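Local coordinates for protein HTH-type transcriptional regulator TreR (Bacillus subtilis, PDB 2OGG) that represses the trePA trehalose operon as a transcription regulator and binds trehalose-6-phosphate, this chain being its effector-binding (UTRA) domain, at residues H50-K55 / T133-R138; T11-F16 / V40-K45; A90-V95 / V116-Y121. All coordinates share one frame; numbering follows the deposited sequence.

Interaction 1: H50-K55 / T133-R138; sequences HVILDK and TESRHR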
loop_
_atom_site.group_PDB
_atom_site.type_symbol
_atom_site.label_atom_id
_atom_site.label_comp_id
_atom_site.label_asym_id
_atom_site.label_seq_id
_atom_site.Cartn_x
_atom_site.Cartn_y
_atom_site.Cartn_z
ATOM N N HIS A 50 -16.107 24.746 -12.905
ATOM C CA HIS A 50 -16.583 23.410 -12.534
ATOM C C HIS A 50 -15.806 22.382 -13.343
ATOM O O HIS A 50 -15.929 22.314 -14.579
ATOM C CB HIS A 50 -18.070 23.273 -12.837
ATOM C CG HIS A 50 -18.933 24.174 -12.015
ATOM N ND1 HIS A 50 -19.356 23.843 -10.743
ATOM C CD2 HIS A 50 -19.410 25.417 -12.262
ATOM C CE1 HIS A 50 -20.070 24.839 -10.250
ATOM N NE2 HIS A 50 -20.126 25.800 -11.156
ATOM N N VAL A 51 -15.020 21.566 -12.651
ATOM C CA VAL A 51 -14.058 20.751 -13.354
ATOM C C VAL A 51 -14.027 19.274 -13.005
ATOM O O VAL A 51 -13.398 18.498 -13.718
ATOM C CB VAL A 51 -12.673 21.359 -13.286
ATOM C CG1 VAL A 51 -12.705 22.748 -13.872
ATOM C CG2 VAL A 51 -12.217 21.419 -11.856
ATOM N N ILE A 52 -14.607 18.905 -11.860
ATOM C CA ILE A 52 -14.712 17.513 -11.468
ATOM C C ILE A 52 -16.172 17.148 -11.237
ATOM O O ILE A 52 -16.927 17.915 -10.630
ATOM C CB ILE A 52 -13.905 17.213 -10.185
ATOM C CG1 ILE A 52 -12.419 17.456 -10.434
ATOM C CG2 ILE A 52 -14.087 15.738 -9.771
ATOM C CD1 ILE A 52 -11.714 18.148 -9.288
ATOM N N LEU A 53 -16.567 15.959 -11.665
ATOM C CA LEU A 53 -17.912 15.503 -11.357
ATOM C C LEU A 53 -17.815 14.259 -10.508
ATOM O O LEU A 53 -17.101 13.329 -10.869
ATOM C CB LEU A 53 -18.716 15.241 -12.622
ATOM C CG LEU A 53 -20.151 14.899 -12.250
ATOM C CD1 LEU A 53 -20.914 16.173 -11.928
ATOM C CD2 LEU A 53 -20.853 14.019 -13.302
ATOM N N ASP A 54 -18.319 14.343 -9.278
ATOM C CA ASP A 54 -18.190 13.246 -8.315
ATOM C C ASP A 54 -19.520 12.522 -8.143
ATOM O O ASP A 54 -20.524 13.136 -7.789
ATOM C CB ASP A 54 -17.730 13.789 -6.971
ATOM C CG ASP A 54 -16.222 14.010 -6.915
ATOM O OD1 ASP A 54 -15.486 13.141 -7.441
ATOM O OD2 ASP A 54 -15.760 14.992 -6.263
ATOM N N LYS A 55 -19.559 11.250 -8.498
ATOM C CA LYS A 55 -20.775 10.444 -8.286
ATOM C C LYS A 55 -20.569 9.388 -7.199
ATOM O O LYS A 55 -19.603 8.628 -7.252
ATOM C CB LYS A 55 -21.203 9.813 -9.611
ATOM C CG LYS A 55 -21.459 10.871 -10.687
ATOM C CD LYS A 55 -21.448 10.323 -12.111
ATOM C CE LYS A 55 -22.702 9.499 -12.377
ATOM N NZ LYS A 55 -22.932 9.252 -13.818
ATOM N N THR A 133 -17.751 4.812 -6.148
ATOM C CA THR A 133 -17.514 6.208 -6.476
ATOM C C THR A 133 -16.925 6.330 -7.870
ATOM O O THR A 133 -16.200 5.454 -8.328
ATOM C CB THR A 133 -16.576 6.830 -5.453
ATOM O OG1 THR A 133 -17.109 6.587 -4.148
ATOM C CG2 THR A 133 -16.457 8.341 -5.645
ATOM N N GLU A 134 -17.398 7.318 -8.600
ATOM C CA GLU A 134 -16.947 7.586 -9.962
ATOM C C GLU A 134 -16.630 9.071 -10.054
ATOM O O GLU A 134 -17.502 9.907 -9.801
ATOM C CB GLU A 134 -18.030 7.249 -10.986
ATOM C CG GLU A 134 -17.584 7.600 -12.389
ATOM C CD GLU A 134 -18.659 7.422 -13.442
ATOM O OE1 GLU A 134 -19.412 6.424 -13.380
ATOM O OE2 GLU A 134 -18.636 8.194 -14.428
ATOM N N SER A 135 -15.343 9.383 -10.156
ATOM C CA SER A 135 -14.879 10.761 -10.067
ATOM C C SER A 135 -14.302 11.169 -11.401
ATOM O O SER A 135 -13.377 10.532 -11.895
ATOM C CB SER A 135 -13.799 10.854 -8.999
ATOM O OG SER A 135 -13.593 12.190 -8.603
ATOM N N ARG A 136 -14.972 12.091 -12.073
ATOM C CA ARG A 136 -14.615 12.438 -13.451
ATOM C C ARG A 136 -13.912 13.794 -13.516
ATOM O O ARG A 136 -14.509 14.828 -13.160
ATOM C CB ARG A 136 -15.878 12.447 -14.313
ATOM C CG ARG A 136 -16.727 11.206 -14.097
ATOM C CD ARG A 136 -17.973 11.175 -14.980
ATOM N NE ARG A 136 -17.655 11.135 -16.403
ATOM C CZ ARG A 136 -17.501 10.018 -17.114
ATOM N NH1 ARG A 136 -17.592 8.837 -16.514
ATOM N NH2 ARG A 136 -17.249 10.083 -18.424
ATOM N N HIS A 137 -12.645 13.789 -13.947
ATOM C CA HIS A 137 -11.862 15.014 -14.045
ATOM C C HIS A 137 -11.635 15.459 -15.464
ATOM O O HIS A 137 -11.215 14.670 -16.300
ATOM C CB HIS A 137 -10.486 14.797 -13.444
ATOM C CG HIS A 137 -10.512 14.356 -12.018
ATOM N ND1 HIS A 137 -10.872 13.080 -11.644
ATOM C CD2 HIS A 137 -10.175 15.005 -10.877
ATOM C CE1 HIS A 137 -10.779 12.967 -10.328
ATOM N NE2 HIS A 137 -10.333 14.113 -9.843
ATOM N N ARG A 138 -11.717 16.765 -15.681
ATOM C CA ARG A 138 -11.138 17.383 -16.849
ATOM C C ARG A 138 -9.617 17.146 -16.864
ATOM O O ARG A 138 -8.952 17.208 -15.824
ATOM C CB ARG A 138 -11.421 18.868 -16.789
ATOM C CG ARG A 138 -11.500 19.536 -18.156
ATOM C CD ARG A 138 -12.014 20.942 -17.973
ATOM N NE ARG A 138 -10.986 21.850 -17.461
ATOM C CZ ARG A 138 -11.132 23.172 -17.380
ATOM N NH1 ARG A 138 -12.274 23.750 -17.760
ATOM N NH2 ARG A 138 -10.159 23.911 -16.865
#

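Interaction 2: T11-F16 / V40-K45; sequences TTVHKF and VIRSRK. With SO4 (sulfate ion), chain C.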
loop_
_atom_site.group_PDB
_atom_site.type_symbol
_atom_site.label_atom_id
_atom_site.label_comp_id
_atom_site.label_asym_id
_atom_site.label_seq_id
_atom_site.Cartn_x
_atom_site.Cartn_y
_atom_site.Cartn_z
ATOM N N THR A 11 -18.473 23.325 -3.638
ATOM C CA THR A 11 -19.029 22.019 -3.974
ATOM C C THR A 11 -20.545 22.154 -4.138
ATOM O O THR A 11 -21.258 22.460 -3.181
ATOM C CB THR A 11 -18.735 21.003 -2.817
ATOM O OG1 THR A 11 -17.368 20.596 -2.882
ATOM C CG2 THR A 11 -19.632 19.752 -2.900
ATOM N N THR A 12 -21.047 21.694 -5.272
ATOM C CA THR A 12 -22.446 21.842 -5.608
ATOM C C THR A 12 -23.078 20.477 -5.768
ATOM O O THR A 12 -22.663 19.699 -6.631
ATOM C CB THR A 12 -22.582 22.527 -6.930
ATOM O OG1 THR A 12 -21.838 23.748 -6.900
ATOM C CG2 THR A 12 -24.053 22.777 -7.261
ATOM N N VAL A 13 -24.177 20.254 -5.046
ATOM C CA VAL A 13 -24.907 18.995 -5.093
ATOM C C VAL A 13 -25.983 19.081 -6.156
ATOM O O VAL A 13 -26.938 19.830 -6.012
ATOM C CB VAL A 13 -25.555 18.699 -3.746
ATOM C CG1 VAL A 13 -26.438 17.486 -3.830
ATOM C CG2 VAL A 13 -24.473 18.514 -2.699
ATOM N N HIS A 14 -25.832 18.301 -7.224
ATOM C CA HIS A 14 -26.769 18.379 -8.348
ATOM C C HIS A 14 -27.902 17.411 -8.179
ATOM O O HIS A 14 -29.036 17.804 -8.268
ATOM C CB HIS A 14 -26.069 18.159 -9.688
ATOM C CG HIS A 14 -25.081 19.229 -10.024
ATOM N ND1 HIS A 14 -25.451 20.431 -10.597
ATOM C CD2 HIS A 14 -23.752 19.320 -9.782
ATOM C CE1 HIS A 14 -24.384 21.201 -10.717
ATOM N NE2 HIS A 14 -23.359 20.583 -10.153
ATOM N N LYS A 15 -27.601 16.130 -8.004
ATOM C CA LYS A 15 -28.642 15.150 -7.668
ATOM C C LYS A 15 -28.322 14.599 -6.294
ATOM O O LYS A 15 -27.170 14.312 -6.001
ATOM C CB LYS A 15 -28.641 13.974 -8.641
ATOM C CG LYS A 15 -28.913 14.326 -10.067
ATOM C CD LYS A 15 -29.268 13.080 -10.844
ATOM C CE LYS A 15 -30.162 13.409 -12.022
ATOM N NZ LYS A 15 -30.581 12.169 -12.720
ATOM N N PHE A 16 -29.354 14.178 -5.591
ATOM C CA PHE A 16 -29.183 13.541 -4.305
ATOM C C PHE A 16 -30.511 12.892 -4.000
ATOM O O PHE A 16 -31.582 13.502 -4.191
ATOM C CB PHE A 16 -28.837 14.585 -3.258
ATOM C CG PHE A 16 -28.979 14.112 -1.845
ATOM C CD1 PHE A 16 -28.070 13.232 -1.305
ATOM C CD2 PHE A 16 -29.835 14.751 -0.985
ATOM C CE1 PHE A 16 -28.109 12.907 0.041
ATOM C CE2 PHE A 16 -29.845 14.445 0.366
ATOM C CZ PHE A 16 -28.966 13.546 0.874
ATOM N N VAL A 40 -25.468 10.343 -4.838
ATOM C CA VAL A 40 -25.113 11.767 -4.722
ATOM C C VAL A 40 -24.249 12.169 -5.914
ATOM O O VAL A 40 -23.264 11.479 -6.251
ATOM C CB VAL A 40 -24.302 12.046 -3.459
ATOM C CG1 VAL A 40 -24.096 13.564 -3.272
ATOM C CG2 VAL A 40 -24.972 11.409 -2.237
ATOM N N ILE A 41 -24.703 13.172 -6.656
ATOM C CA ILE A 41 -23.920 13.661 -7.764
ATOM C C ILE A 41 -23.534 15.117 -7.533
ATOM O O ILE A 41 -24.396 15.996 -7.388
ATOM C CB ILE A 41 -24.647 13.446 -9.091
ATOM C CG1 ILE A 41 -24.731 11.952 -9.414
ATOM C CG2 ILE A 41 -23.970 14.195 -10.228
ATOM C CD1 ILE A 41 -25.621 11.675 -10.600
ATOM N N ARG A 42 -22.235 15.375 -7.518
ATOM C CA ARG A 42 -21.712 16.707 -7.190
ATOM C C ARG A 42 -20.725 17.169 -8.224
ATOM O O ARG A 42 -19.948 16.362 -8.736
ATOM C CB ARG A 42 -20.979 16.660 -5.861
ATOM C CG ARG A 42 -21.883 16.405 -4.713
ATOM C CD ARG A 42 -21.132 16.176 -3.414
ATOM N NE ARG A 42 -20.414 14.905 -3.373
ATOM C CZ ARG A 42 -19.456 14.650 -2.479
ATOM N NH1 ARG A 42 -19.018 15.631 -1.680
ATOM N NH2 ARG A 42 -18.789 13.508 -2.529
ATOM N N SER A 43 -20.550 18.476 -8.302
ATOM C CA SER A 43 -19.477 19.026 -9.111
ATOM C C SER A 43 -18.625 19.879 -8.208
ATOM O O SER A 43 -19.118 20.356 -7.185
ATOM C CB SER A 43 -20.037 19.873 -10.269
ATOM O OG SER A 43 -20.398 21.171 -9.849
ATOM N N ARG A 44 -17.338 20.006 -8.538
ATOM C CA ARG A 44 -16.419 20.825 -7.760
ATOM C C ARG A 44 -15.993 22.019 -8.597
ATOM O O ARG A 44 -15.438 21.847 -9.674
ATOM C CB ARG A 44 -15.158 20.037 -7.402
ATOM C CG ARG A 44 -15.382 18.635 -6.927
ATOM C CD ARG A 44 -15.801 18.637 -5.476
ATOM N NE ARG A 44 -16.035 17.277 -5.006
ATOM C CZ ARG A 44 -16.076 16.925 -3.726
ATOM N NH1 ARG A 44 -15.916 17.841 -2.778
ATOM N NH2 ARG A 44 -16.276 15.657 -3.395
ATOM N N LYS A 45 -16.031 23.202 -7.999
ATOM C CA LYS A 45 -15.680 24.429 -8.699
ATOM C C LYS A 45 -14.350 24.916 -8.134
ATOM O O LYS A 45 -14.257 25.260 -6.951
ATOM C CB LYS A 45 -16.792 25.480 -8.503
ATOM C CG LYS A 45 -16.584 26.832 -9.192
ATOM C CD LYS A 45 -17.815 27.708 -8.983
ATOM C CE LYS A 45 -17.498 29.201 -9.083
ATOM N NZ LYS A 45 -18.578 30.039 -8.469
HETATM S S SO4 C . -15.853 13.617 -0.204
HETATM O O1 SO4 C . -15.894 12.258 -0.725
HETATM O O2 SO4 C . -15.266 13.652 1.121
HETATM O O3 SO4 C . -15.009 14.486 -1.003
HETATM O O4 SO4 C . -17.230 14.068 -0.167
#

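Interaction 3: A90-V95 / V116-Y121; sequences AQKEIV and VVVRNY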
loop_
_atom_site.group_PDB
_atom_site.type_symbol
_atom_site.label_atom_id
_atom_site.label_comp_id
_atom_site.label_asym_id
_atom_site.label_seq_id
_atom_site.Cartn_x
_atom_site.Cartn_y
_atom_site.Cartn_z
ATOM N N ALA A 90 -10.212 -0.886 -0.435
ATOM C CA ALA A 90 -10.814 -0.293 -1.622
ATOM C C ALA A 90 -10.010 -0.688 -2.849
ATOM O O ALA A 90 -8.781 -0.814 -2.811
ATOM C CB ALA A 90 -10.853 1.204 -1.503
ATOM N N GLN A 91 -10.685 -0.727 -3.981
ATOM C CA GLN A 91 -10.014 -0.992 -5.206
ATOM C C GLN A 91 -10.306 0.153 -6.179
ATOM O O GLN A 91 -11.464 0.510 -6.412
ATOM C CB GLN A 91 -10.489 -2.305 -5.753
ATOM C CG GLN A 91 -9.993 -2.527 -7.157
ATOM C CD GLN A 91 -10.350 -3.894 -7.660
ATOM O OE1 GLN A 91 -10.565 -4.818 -6.855
ATOM N NE2 GLN A 91 -10.493 -4.027 -8.985
ATOM N N LYS A 92 -9.243 0.681 -6.776
ATOM C CA LYS A 92 -9.293 1.861 -7.642
ATOM C C LYS A 92 -8.993 1.475 -9.094
ATOM O O LYS A 92 -8.078 0.704 -9.363
ATOM C CB LYS A 92 -8.218 2.839 -7.169
ATOM C CG LYS A 92 -8.567 4.276 -7.288
ATOM C CD LYS A 92 -7.696 5.141 -6.367
ATOM C CE LYS A 92 -8.306 5.270 -4.961
ATOM N NZ LYS A 92 -7.390 5.943 -3.967
ATOM N N GLU A 93 -9.736 2.027 -10.042
ATOM C CA GLU A 93 -9.425 1.807 -11.434
ATOM C C GLU A 93 -9.522 3.164 -12.121
ATOM O O GLU A 93 -10.519 3.883 -11.948
ATOM C CB GLU A 93 -10.408 0.817 -12.063
ATOM C CG GLU A 93 -10.049 0.469 -13.523
ATOM C CD GLU A 93 -11.231 -0.024 -14.362
ATOM O OE1 GLU A 93 -12.345 0.546 -14.241
ATOM O OE2 GLU A 93 -10.994 -0.851 -15.274
ATOM N N ILE A 94 -8.404 3.590 -12.712
ATOM C CA ILE A 94 -8.292 4.904 -13.352
ATOM C C ILE A 94 -8.109 4.731 -14.859
ATOM O O ILE A 94 -7.143 4.120 -15.308
ATOM C CB ILE A 94 -7.058 5.678 -12.830
ATOM C CG1 ILE A 94 -7.113 5.841 -11.319
ATOM C CG2 ILE A 94 -6.992 7.042 -13.432
ATOM C CD1 ILE A 94 -5.844 6.331 -10.771
ATOM N N VAL A 95 -9.058 5.228 -15.629
ATOM C CA VAL A 95 -8.969 5.191 -17.087
ATOM C C VAL A 95 -9.342 6.554 -17.675
ATOM O O VAL A 95 -9.578 7.519 -16.938
ATOM C CB VAL A 95 -9.950 4.159 -17.683
ATOM C CG1 VAL A 95 -9.674 2.777 -17.124
ATOM C CG2 VAL A 95 -11.382 4.582 -17.381
ATOM N N VAL A 116 -10.456 12.184 -17.230
ATOM C CA VAL A 116 -9.820 11.144 -16.455
ATOM C C VAL A 116 -10.869 10.655 -15.437
ATOM O O VAL A 116 -11.586 11.480 -14.862
ATOM C CB VAL A 116 -8.529 11.652 -15.772
ATOM C CG1 VAL A 116 -7.917 10.552 -14.848
ATOM C CG2 VAL A 116 -7.530 12.039 -16.806
ATOM N N VAL A 117 -11.176 9.358 -15.485
ATOM C CA VAL A 117 -12.213 8.789 -14.628
ATOM C C VAL A 117 -11.655 7.841 -13.582
ATOM O O VAL A 117 -11.101 6.787 -13.910
ATOM C CB VAL A 117 -13.300 8.035 -15.407
ATOM C CG1 VAL A 117 -14.343 7.489 -14.431
ATOM C CG2 VAL A 117 -13.959 8.937 -16.437
ATOM N N VAL A 118 -11.737 8.256 -12.326
ATOM C CA VAL A 118 -11.321 7.417 -11.206
ATOM C C VAL A 118 -12.516 6.697 -10.588
ATOM O O VAL A 118 -13.501 7.323 -10.165
ATOM C CB VAL A 118 -10.619 8.242 -10.116
ATOM C CG1 VAL A 118 -10.134 7.312 -9.017
ATOM C CG2 VAL A 118 -9.452 9.041 -10.730
ATOM N N ARG A 119 -12.460 5.373 -10.631
ATOM C CA ARG A 119 -13.492 4.546 -10.021
ATOM C C ARG A 119 -12.945 3.815 -8.825
ATOM O O ARG A 119 -11.962 3.092 -8.931
ATOM C CB ARG A 119 -14.029 3.539 -11.011
ATOM C CG ARG A 119 -14.986 4.149 -11.998
ATOM C CD ARG A 119 -15.480 3.082 -12.946
ATOM N NE ARG A 119 -16.402 3.615 -13.935
ATOM C CZ ARG A 119 -16.052 4.007 -15.154
ATOM N NH1 ARG A 119 -14.771 4.111 -15.504
ATOM N NH2 ARG A 119 -16.977 4.483 -15.948
ATOM N N ASN A 120 -13.749 3.776 -7.780
ATOM C CA ASN A 120 -13.294 3.270 -6.511
ATOM C C ASN A 120 -14.397 2.427 -5.867
ATOM O O ASN A 120 -15.556 2.827 -5.844
ATOM C CB ASN A 120 -12.951 4.471 -5.648
ATOM C CG ASN A 120 -12.246 4.103 -4.407
ATOM O OD1 ASN A 120 -11.493 3.143 -4.372
ATOM N ND2 ASN A 120 -12.343 4.966 -3.421
ATOM N N TYR A 121 -14.061 1.199 -5.518
ATOM C CA TYR A 121 -15.005 0.258 -4.929
ATOM C C TYR A 121 -14.575 -0.062 -3.503
ATOM O O TYR A 121 -13.491 -0.596 -3.287
ATOM C CB TYR A 121 -14.989 -1.015 -5.758
ATOM C CG TYR A 121 -15.309 -0.760 -7.209
ATOM C CD1 TYR A 121 -16.590 -1.001 -7.716
ATOM C CD2 TYR A 121 -14.328 -0.307 -8.090
ATOM C CE1 TYR A 121 -16.901 -0.733 -9.039
ATOM C CE2 TYR A 121 -14.606 -0.128 -9.441
ATOM C CZ TYR A 121 -15.913 -0.274 -9.893
ATOM O OH TYR A 121 -16.211 -0.097 -11.228
HETATM O O HOH W 1 -12.367 3.765 -14.042
#

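Interaction 1: H50-K55 / T133-R138
Ile52 lies alongside His137, the two side chains pointing the same way from adjacent antiparallel strands at the middle of the sheet. The backbones join through the hydrogen-bonded pairs Leu53–Arg136 and Lys55–Glu134, each with two bonds; Arg136 N to Leu53 O, at 2.7 Å, is almost straight. A further bond, from Arg138 N to Val51 O, carries the ladder past His137.

The Ile52 side chain is held close to the neighbouring strand from its first atom. CB sits 3.9 Å from Arg136 O. CG2, anti to the backbone N, stays near that oxygen and also covers one face of the His137 imidazole, a CH-pi contact with 4.2 Å between CG2 and the ring centroid. The other branch starts beside the backbone N (chi1 -63°): CG1 comes within 3.4 Å of His137 CD2, and the terminal CD1 is 3.8 Å from that same ring carbon.

On the same face, Ser135 OG donates to Asp54 OD1; the modelled separation is too short to be taken literally. The second carboxylate oxygen, OD2, forms a salt bridge with Arg44. The opposite face carries Leu53, Lys55, Glu134 and Arg136. Here Glu134 OE2 and Arg136 NH1 form a salt bridge, modelled too close for its length to be trusted, and NH1 also bridges Glu97; Lys55 NZ stays 4.5 Å from Glu134 OE2 and pairs with Glu102. Near the end of the ladder Val51 CG1 rests over the centre of the Arg138 guanidinium, 3.9 Å above its plane, and Arg138 NH1 bonds to the Asp108 carbonyl.

The Arg44 bridge to OD2 would favour a charged Asp54 carboxylate, and Asp54 in turn probably helps position Arg44, which binds a sulfate ion.

Interaction 2: T11-F16 / V40-K45
His14 and Lys15 both face Ile41 across a classic beta bulge, the irregularity that shifts the register between antiparallel strands 11-19 and 37-46 at one margin of this chain's sheet. Ile41 O takes both donors, with His14 N at 2.7 Å and Lys15 N at a longer 3.3 Å. At the bulge the His14 ring turns its edge to the neighbouring strand, where His14 NE2 and Ser43 OG are hydrogen-bonded at 3.0 Å. Ser43 OG lies between its own backbone N and carbonyl carbon (chi1 81°), which puts it within bonding distance of that nitrogen; it also bonds to His50 ND1. Thr12 CG2 sits over one face of the His14 imidazole, toward the rim.

The better covered part lies around Arg42 and Val40, both buried, with helices 68-71 and 75-83 packed against this face. Val13 CG2 lies against Arg42 CG and CD, and Thr11 CG2 against Arg42 CD, so the aliphatic part of the arginine is lined before its guanidinium reaches the sulfate. At the end of the ladder on this face, Phe16 presents its ring edge, with CD1 3.7 Å from Val40 CG2. By contrast, Lys15 is on the solvent side: its extended chain touches Ile41 CD1 through CD at 3.9 Å, and beyond that its tip leads away from the strand.

Both arginines end at a sulfate ion, which is also held by Ser74 OG and the backbone N atoms of Ile75 and Tyr76. The ion probably comes from the crystallisation liquor, but its setting is consistent with a phosphate-binding site for trehalose-6-phosphate. Asp56 bridges Arg42 NH2, as Asp54 does Arg44. Sulfate O4 receives Arg42 NH1 at 2.8 Å and also Arg42 NH2, whereas Arg44 NH2 donates to O3 at 2.9 Å.

Interaction 3: A90-V95 / V116-Y121
Glu93 and Arg119 lie at the middle of a regular antiparallel ladder between strands 87-98 and 114-124, at the margin of this chain's sheet remote from the N-terminal strand. Gln91–Tyr121, Glu93–Arg119 and Val95–Val117 are hydrogen-bonded pairs, each with two N-H to O bonds; the shortest runs from Glu93 N to Arg119 O, 2.7 Å.

On the face of these three pairs, Arg119 extends from CG to NE, and its guanidinium is lined by valines: Val117 CG1 lies over one face toward its rim, 3.6 Å above the plane, while Val95 CG2 stands at the edge, 3.9 Å from Arg119 NH1. Arg119 NH1, whose charge partner is Glu97, stays 4.5 Å from Glu93 OE1, beyond a salt bridge. A water sits between them, accepting from Arg119 NH1 at 2.8 Å; it is placed to donate to Glu93 O and OE1, though acceptors around it outnumber its protons. Further along, Tyr121, its hydroxyl bonded to Gln28, turns an edge to the other strand, and CD2 lies 3.4 Å from Gln91 O, which is in the plane of the ring.

Although strand 87-98 is outermost within the chain, Lys92 to Val95 pair with an antiparallel strand of the second subunit, making a continuous intersubunit sheet to which Glu93 OE2 adds a salt bridge with Arg143 of that subunit.

The reverse face is mainly aliphatic. Ile94 and Val118 lie side by side, with Ile94 CG1 4.0 Å from Val118 CG2, and Ile94 CG2 crosses to Val116 CG1. Lys92 passes its CG over Val118 CG1 at 3.8 Å. Phe142 of the same chain packs on Ile94, Val116 and Val118, joined at Ile94 by Phe144 of the second subunit.

In the fold
All three interactions belong to one six-stranded antiparallel sheet of the UTRA domain, whose strand order 1-2-3-6-5-4 is that of the chorismate lyase-like fold. Interaction 2 comes first along the chain and interaction 1 joins strands distant in sequence; interaction 3 forms within the span between the two strands of interaction 1. In space interaction 1 is central: its centre lies about 9 Å from that of interaction 2 and about 11 Å from that of interaction 3, and it touches both. Interactions 2 and 3, with centres about 19 Å apart, do not touch. The sheet thus connects a sulfate-occupied pocket beside 40-45 with the subunit interface along 90-95.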